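Local coordinates for De novo designed switch protein caging a hemagglutinin binder (sCageHA267_1S) (Synthetic construct, PDB 7CBC) that probably acts as a switchable cage that holds a hemagglutinin-binding domain against a designed helical bundle, for use in biosensing, at residues A[16-30]-A[210-224]. Numbering follows the deposited sequence.
Sequences QRLNIRLAEALLEAM and LQRLNLELLRELLRA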
loop_
_atom_site.group_PDB
_atom_site.type_symbol
_atom_site.label_atom_id
_atom_site.label_comp_id
_atom_site.label_asym_id
_atom_site.label_seq_id
_atom_site.Cartn_x
_atom_site.Cartn_y
_atom_site.Cartn_z
ATOM N N GLN A 16 -2.703 -11.697 -3.631
ATOM C CA GLN A 16 -1.519 -10.849 -3.605
ATOM C C GLN A 16 -1.498 -9.902 -4.800
ATOM O O GLN A 16 -1.197 -8.714 -4.644
ATOM C CB GLN A 16 -0.248 -11.690 -3.554
ATOM C CG GLN A 16 1.004 -10.834 -3.599
ATOM C CD GLN A 16 2.245 -11.546 -3.102
ATOM O OE1 GLN A 16 2.978 -12.155 -3.882
ATOM N NE2 GLN A 16 2.501 -11.456 -1.797
ATOM N N ARG A 17 -1.838 -10.396 -5.993
ATOM C CA ARG A 17 -1.918 -9.513 -7.156
ATOM C C ARG A 17 -2.873 -8.358 -6.888
ATOM O O ARG A 17 -2.556 -7.189 -7.150
ATOM C CB ARG A 17 -2.368 -10.308 -8.385
ATOM C CG ARG A 17 -2.413 -9.504 -9.696
ATOM C CD ARG A 17 -1.153 -8.662 -9.910
ATOM N NE ARG A 17 0.068 -9.450 -10.072
ATOM C CZ ARG A 17 1.281 -8.919 -10.199
ATOM N NH1 ARG A 17 1.423 -7.599 -10.195
ATOM N NH2 ARG A 17 2.348 -9.700 -10.329
ATOM N N LEU A 18 -4.050 -8.680 -6.358
ATOM C CA LEU A 18 -5.027 -7.664 -6.009
ATOM C C LEU A 18 -4.417 -6.591 -5.117
ATOM O O LEU A 18 -4.604 -5.391 -5.349
ATOM C CB LEU A 18 -6.205 -8.331 -5.312
ATOM C CG LEU A 18 -7.294 -7.366 -4.861
ATOM C CD1 LEU A 18 -8.611 -8.008 -5.239
ATOM C CD2 LEU A 18 -7.234 -7.101 -3.358
ATOM N N ASN A 19 -3.689 -7.017 -4.080
ATOM C CA ASN A 19 -3.071 -6.085 -3.148
ATOM C C ASN A 19 -2.007 -5.249 -3.829
ATOM O O ASN A 19 -1.934 -4.036 -3.603
ATOM C CB ASN A 19 -2.486 -6.852 -1.970
ATOM C CG ASN A 19 -3.553 -7.503 -1.132
ATOM O OD1 ASN A 19 -4.664 -6.968 -0.998
ATOM N ND2 ASN A 19 -3.232 -8.657 -0.546
ATOM N N ILE A 20 -1.204 -5.868 -4.697
ATOM C CA ILE A 20 -0.230 -5.114 -5.483
ATOM C C ILE A 20 -0.922 -4.020 -6.287
ATOM O O ILE A 20 -0.486 -2.857 -6.304
ATOM C CB ILE A 20 0.564 -6.055 -6.402
ATOM C CG1 ILE A 20 1.466 -6.966 -5.569
ATOM C CG2 ILE A 20 1.371 -5.231 -7.416
ATOM C CD1 ILE A 20 2.054 -8.075 -6.355
ATOM N N ARG A 21 -1.998 -4.378 -6.991
ATOM C CA ARG A 21 -2.699 -3.386 -7.803
ATOM C C ARG A 21 -3.267 -2.258 -6.947
ATOM O O ARG A 21 -3.228 -1.089 -7.342
ATOM C CB ARG A 21 -3.810 -4.058 -8.597
ATOM C CG ARG A 21 -3.328 -4.711 -9.873
ATOM C CD ARG A 21 -4.416 -5.596 -10.453
ATOM N NE ARG A 21 -3.958 -6.284 -11.656
ATOM C CZ ARG A 21 -4.542 -7.360 -12.170
ATOM N NH1 ARG A 21 -5.612 -7.875 -11.582
ATOM N NH2 ARG A 21 -4.056 -7.921 -13.269
ATOM N N LEU A 22 -3.828 -2.601 -5.787
ATOM C CA LEU A 22 -4.360 -1.609 -4.867
ATOM C C LEU A 22 -3.264 -0.680 -4.354
ATOM O O LEU A 22 -3.457 0.549 -4.280
ATOM C CB LEU A 22 -5.061 -2.327 -3.708
ATOM C CG LEU A 22 -5.553 -1.499 -2.524
ATOM C CD1 LEU A 22 -6.473 -0.402 -3.024
ATOM C CD2 LEU A 22 -6.262 -2.386 -1.502
ATOM N N ALA A 23 -2.097 -1.245 -4.020
ATOM C CA ALA A 23 -0.985 -0.430 -3.545
ATOM C C ALA A 23 -0.487 0.507 -4.634
ATOM O O ALA A 23 -0.086 1.650 -4.355
ATOM C CB ALA A 23 0.153 -1.321 -3.056
ATOM N N GLU A 24 -0.482 0.038 -5.878
ATOM C CA GLU A 24 -0.123 0.922 -6.979
ATOM C C GLU A 24 -1.113 2.082 -7.111
ATOM O O GLU A 24 -0.708 3.241 -7.301
ATOM C CB GLU A 24 -0.025 0.104 -8.267
ATOM C CG GLU A 24 1.308 -0.629 -8.371
ATOM C CD GLU A 24 1.266 -1.829 -9.299
ATOM O OE1 GLU A 24 0.178 -2.131 -9.844
ATOM O OE2 GLU A 24 2.328 -2.456 -9.495
ATOM N N ALA A 25 -2.410 1.796 -6.964
ATOM C CA ALA A 25 -3.430 2.841 -7.043
ATOM C C ALA A 25 -3.299 3.859 -5.907
ATOM O O ALA A 25 -3.426 5.068 -6.127
ATOM C CB ALA A 25 -4.815 2.205 -7.023
ATOM N N LEU A 26 -3.095 3.378 -4.676
ATOM C CA LEU A 26 -2.916 4.267 -3.535
ATOM C C LEU A 26 -1.671 5.124 -3.693
ATOM O O LEU A 26 -1.670 6.307 -3.331
ATOM C CB LEU A 26 -2.843 3.459 -2.250
ATOM C CG LEU A 26 -4.180 2.818 -1.879
ATOM C CD1 LEU A 26 -4.057 2.026 -0.584
ATOM C CD2 LEU A 26 -5.241 3.891 -1.757
ATOM N N LEU A 27 -0.600 4.545 -4.236
ATOM C CA LEU A 27 0.583 5.327 -4.569
ATOM C C LEU A 27 0.259 6.405 -5.600
ATOM O O LEU A 27 0.667 7.561 -5.450
ATOM C CB LEU A 27 1.680 4.405 -5.090
ATOM C CG LEU A 27 2.987 5.134 -5.359
ATOM C CD1 LEU A 27 3.591 5.545 -4.030
ATOM C CD2 LEU A 27 3.937 4.249 -6.139
ATOM N N GLU A 28 -0.458 6.036 -6.664
ATOM C CA GLU A 28 -0.854 7.005 -7.677
ATOM C C GLU A 28 -1.629 8.160 -7.047
ATOM O O GLU A 28 -1.299 9.329 -7.259
ATOM C CB GLU A 28 -1.690 6.324 -8.758
ATOM C CG GLU A 28 -1.861 7.137 -10.045
ATOM C CD GLU A 28 -3.014 8.153 -9.987
ATOM O OE1 GLU A 28 -3.944 7.976 -9.165
ATOM O OE2 GLU A 28 -2.981 9.137 -10.769
ATOM N N ALA A 29 -2.661 7.840 -6.261
ATOM C CA ALA A 29 -3.474 8.866 -5.627
ATOM C C ALA A 29 -2.647 9.750 -4.714
ATOM O O ALA A 29 -2.920 10.949 -4.599
ATOM C CB ALA A 29 -4.606 8.218 -4.837
HETATM N N MSE A 30 -1.646 9.179 -4.051
HETATM C CA MSE A 30 -0.759 9.944 -3.189
HETATM C C MSE A 30 0.134 10.840 -4.042
HETATM O O MSE A 30 0.457 11.963 -3.653
HETATM C CB MSE A 30 0.083 9.003 -2.302
HETATM C CG MSE A 30 1.033 9.736 -1.344
HETATM SE SE MSE A 30 2.424 8.558 -0.620
HETATM C CE MSE A 30 3.621 8.524 -2.163
ATOM N N LEU A 210 3.996 -14.867 1.375
ATOM C CA LEU A 210 3.197 -13.935 0.580
ATOM C C LEU A 210 2.660 -12.792 1.433
ATOM O O LEU A 210 2.680 -11.628 1.007
ATOM C CB LEU A 210 2.052 -14.682 -0.093
ATOM C CG LEU A 210 2.516 -15.752 -1.071
ATOM C CD1 LEU A 210 1.394 -16.710 -1.370
ATOM C CD2 LEU A 210 3.021 -15.100 -2.348
ATOM N N GLN A 211 2.195 -13.096 2.649
ATOM C CA GLN A 211 1.717 -12.039 3.531
ATOM C C GLN A 211 2.818 -11.043 3.863
ATOM O O GLN A 211 2.542 -9.856 4.111
ATOM C CB GLN A 211 1.134 -12.654 4.798
ATOM C CG GLN A 211 0.536 -11.671 5.779
ATOM C CD GLN A 211 -0.457 -10.673 5.157
ATOM O OE1 GLN A 211 -0.865 -10.786 3.989
ATOM N NE2 GLN A 211 -0.886 -9.715 5.968
ATOM N N ARG A 212 4.069 -11.502 3.865
ATOM C CA ARG A 212 5.201 -10.607 4.090
ATOM C C ARG A 212 5.270 -9.532 3.012
ATOM O O ARG A 212 5.558 -8.363 3.305
ATOM C CB ARG A 212 6.497 -11.429 4.127
ATOM C CG ARG A 212 7.614 -10.920 5.028
ATOM C CD ARG A 212 8.828 -11.881 4.982
ATOM N NE ARG A 212 8.565 -13.145 5.678
ATOM C CZ ARG A 212 8.686 -14.359 5.143
ATOM N NH1 ARG A 212 9.091 -14.509 3.883
ATOM N NH2 ARG A 212 8.412 -15.429 5.880
ATOM N N LEU A 213 5.005 -9.905 1.758
ATOM C CA LEU A 213 5.026 -8.931 0.672
ATOM C C LEU A 213 3.808 -8.018 0.728
ATOM O O LEU A 213 3.924 -6.819 0.468
ATOM C CB LEU A 213 5.111 -9.637 -0.688
ATOM C CG LEU A 213 5.367 -8.782 -1.949
ATOM C CD1 LEU A 213 6.021 -9.599 -3.044
ATOM C CD2 LEU A 213 4.085 -8.161 -2.501
ATOM N N ASN A 214 2.631 -8.569 1.036
ATOM C CA ASN A 214 1.451 -7.730 1.232
ATOM C C ASN A 214 1.709 -6.656 2.285
ATOM O O ASN A 214 1.278 -5.510 2.134
ATOM C CB ASN A 214 0.250 -8.583 1.660
ATOM C CG ASN A 214 -0.192 -9.591 0.597
ATOM O OD1 ASN A 214 -0.146 -9.310 -0.598
ATOM N ND2 ASN A 214 -0.634 -10.785 1.043
ATOM N N LEU A 215 2.378 -7.018 3.383
ATOM C CA LEU A 215 2.622 -6.045 4.440
ATOM C C LEU A 215 3.703 -5.051 4.037
ATOM O O LEU A 215 3.618 -3.870 4.389
ATOM C CB LEU A 215 2.995 -6.762 5.744
ATOM C CG LEU A 215 1.847 -7.513 6.431
ATOM C CD1 LEU A 215 2.329 -8.270 7.688
ATOM C CD2 LEU A 215 0.658 -6.581 6.758
ATOM N N GLU A 216 4.706 -5.493 3.273
ATOM C CA GLU A 216 5.737 -4.562 2.822
ATOM C C GLU A 216 5.170 -3.532 1.841
ATOM O O GLU A 216 5.621 -2.379 1.823
ATOM C CB GLU A 216 6.899 -5.336 2.204
ATOM C CG GLU A 216 8.087 -4.489 1.776
ATOM C CD GLU A 216 8.856 -3.901 2.944
ATOM O OE1 GLU A 216 8.650 -4.367 4.084
ATOM O OE2 GLU A 216 9.659 -2.959 2.716
ATOM N N LEU A 217 4.177 -3.921 1.035
ATOM C CA LEU A 217 3.435 -2.943 0.242
ATOM C C LEU A 217 3.008 -1.753 1.094
ATOM O O LEU A 217 3.243 -0.601 0.733
ATOM C CB LEU A 217 2.210 -3.607 -0.394
ATOM C CG LEU A 217 2.469 -4.624 -1.509
ATOM C CD1 LEU A 217 1.162 -5.133 -2.032
ATOM C CD2 LEU A 217 3.248 -3.944 -2.633
ATOM N N LEU A 218 2.405 -2.024 2.255
ATOM C CA LEU A 218 1.882 -0.952 3.089
ATOM C C LEU A 218 3.004 -0.161 3.739
ATOM O O LEU A 218 2.892 1.059 3.901
ATOM C CB LEU A 218 0.954 -1.518 4.156
ATOM C CG LEU A 218 -0.270 -2.224 3.583
ATOM C CD1 LEU A 218 -0.904 -3.124 4.624
ATOM C CD2 LEU A 218 -1.278 -1.225 3.056
ATOM N N ARG A 219 4.078 -0.839 4.143
ATOM C CA ARG A 219 5.224 -0.127 4.690
ATOM C C ARG A 219 5.834 0.800 3.653
ATOM O O ARG A 219 6.139 1.959 3.957
ATOM C CB ARG A 219 6.272 -1.108 5.208
ATOM C CG ARG A 219 5.891 -1.803 6.516
ATOM C CD ARG A 219 7.123 -2.431 7.160
ATOM N NE ARG A 219 6.781 -3.541 8.037
ATOM C CZ ARG A 219 6.489 -4.759 7.599
ATOM N NH1 ARG A 219 6.487 -5.016 6.298
ATOM N NH2 ARG A 219 6.179 -5.713 8.459
ATOM N N GLU A 220 6.011 0.314 2.422
ATOM C CA GLU A 220 6.570 1.151 1.363
ATOM C C GLU A 220 5.707 2.381 1.117
ATOM O O GLU A 220 6.227 3.483 0.895
ATOM C CB GLU A 220 6.741 0.338 0.080
ATOM C CG GLU A 220 8.136 -0.265 -0.086
ATOM C CD GLU A 220 8.162 -1.530 -0.936
ATOM O OE1 GLU A 220 7.215 -1.745 -1.727
ATOM O OE2 GLU A 220 9.139 -2.316 -0.818
ATOM N N LEU A 221 4.388 2.218 1.158
ATOM C CA LEU A 221 3.501 3.360 1.009
ATOM C C LEU A 221 3.655 4.329 2.173
ATOM O O LEU A 221 3.677 5.546 1.976
ATOM C CB LEU A 221 2.061 2.877 0.902
ATOM C CG LEU A 221 1.673 2.185 -0.406
ATOM C CD1 LEU A 221 0.365 1.490 -0.214
ATOM C CD2 LEU A 221 1.559 3.209 -1.525
ATOM N N LEU A 222 3.755 3.809 3.398
ATOM C CA LEU A 222 3.833 4.694 4.554
ATOM C C LEU A 222 5.164 5.436 4.598
ATOM O O LEU A 222 5.208 6.618 4.965
ATOM C CB LEU A 222 3.623 3.913 5.848
ATOM C CG LEU A 222 3.710 4.843 7.060
ATOM C CD1 LEU A 222 2.743 5.988 6.895
ATOM C CD2 LEU A 222 3.421 4.121 8.341
ATOM N N ARG A 223 6.260 4.767 4.237
ATOM C CA ARG A 223 7.543 5.465 4.201
ATOM C C ARG A 223 7.524 6.597 3.188
ATOM O O ARG A 223 8.052 7.680 3.451
ATOM C CB ARG A 223 8.673 4.488 3.895
ATOM C CG ARG A 223 8.997 3.594 5.075
ATOM C CD ARG A 223 10.321 2.870 4.896
ATOM N NE ARG A 223 10.252 1.905 3.810
ATOM C CZ ARG A 223 10.017 0.607 3.977
ATOM N NH1 ARG A 223 9.829 0.113 5.194
ATOM N NH2 ARG A 223 9.964 -0.193 2.923
ATOM N N ALA A 224 6.924 6.365 2.020
ATOM C CA ALA A 224 6.816 7.429 1.031
ATOM C C ALA A 224 5.938 8.562 1.536
ATOM O O ALA A 224 6.244 9.742 1.309
ATOM C CB ALA A 224 6.262 6.869 -0.276
#
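N19 and N214 meet with their amide planes 85° apart: the ND2 of N19 stands above the carbonyl plane of N214, pointing at OD1 from over the face, while OD1 lies near the plane of the N19 amide. This pair sits inside the designed six-helix bundle, where segments 16-30 and 210-224, on helices 3-46 and 195-239, run parallel, with axes 9.9 Å apart at closest and 4° between them. The bond from N19 ND2 to N214 OD1 is 3.2 Å long and fairly straight. Asparagine suits both places because one amide can donate and accept: N214 ND2 also donates to Q211 OE1 at 3.0 Å, and N19 OD1 takes a bond from Q112, in a polar network that runs from this pair toward helix 99-142. A leucine in place of N214 would probably cost N19 ND2 and Q211 OE1 one hydrogen bond each. Beside this network Q16, its CG anti to the backbone N (chi1 177°), crosses L210 and L213 at about a right angle, with OE1 3.3 Å from L210 CD2 and NE2 3.4 Å from L213 CB; Q16 also touches A274 of helix 274-284, probably part of the caged binder. L217 CD1 packs on I20 CG1 at 4.0 Å. A23 is small enough to admit both L217 and L221, and L221 CD2 rests 3.8 Å from L27 CB. At the far end selenomethionine M30, flexible and bent at chi3, brings its CE to 3.6 Å from A224 CB.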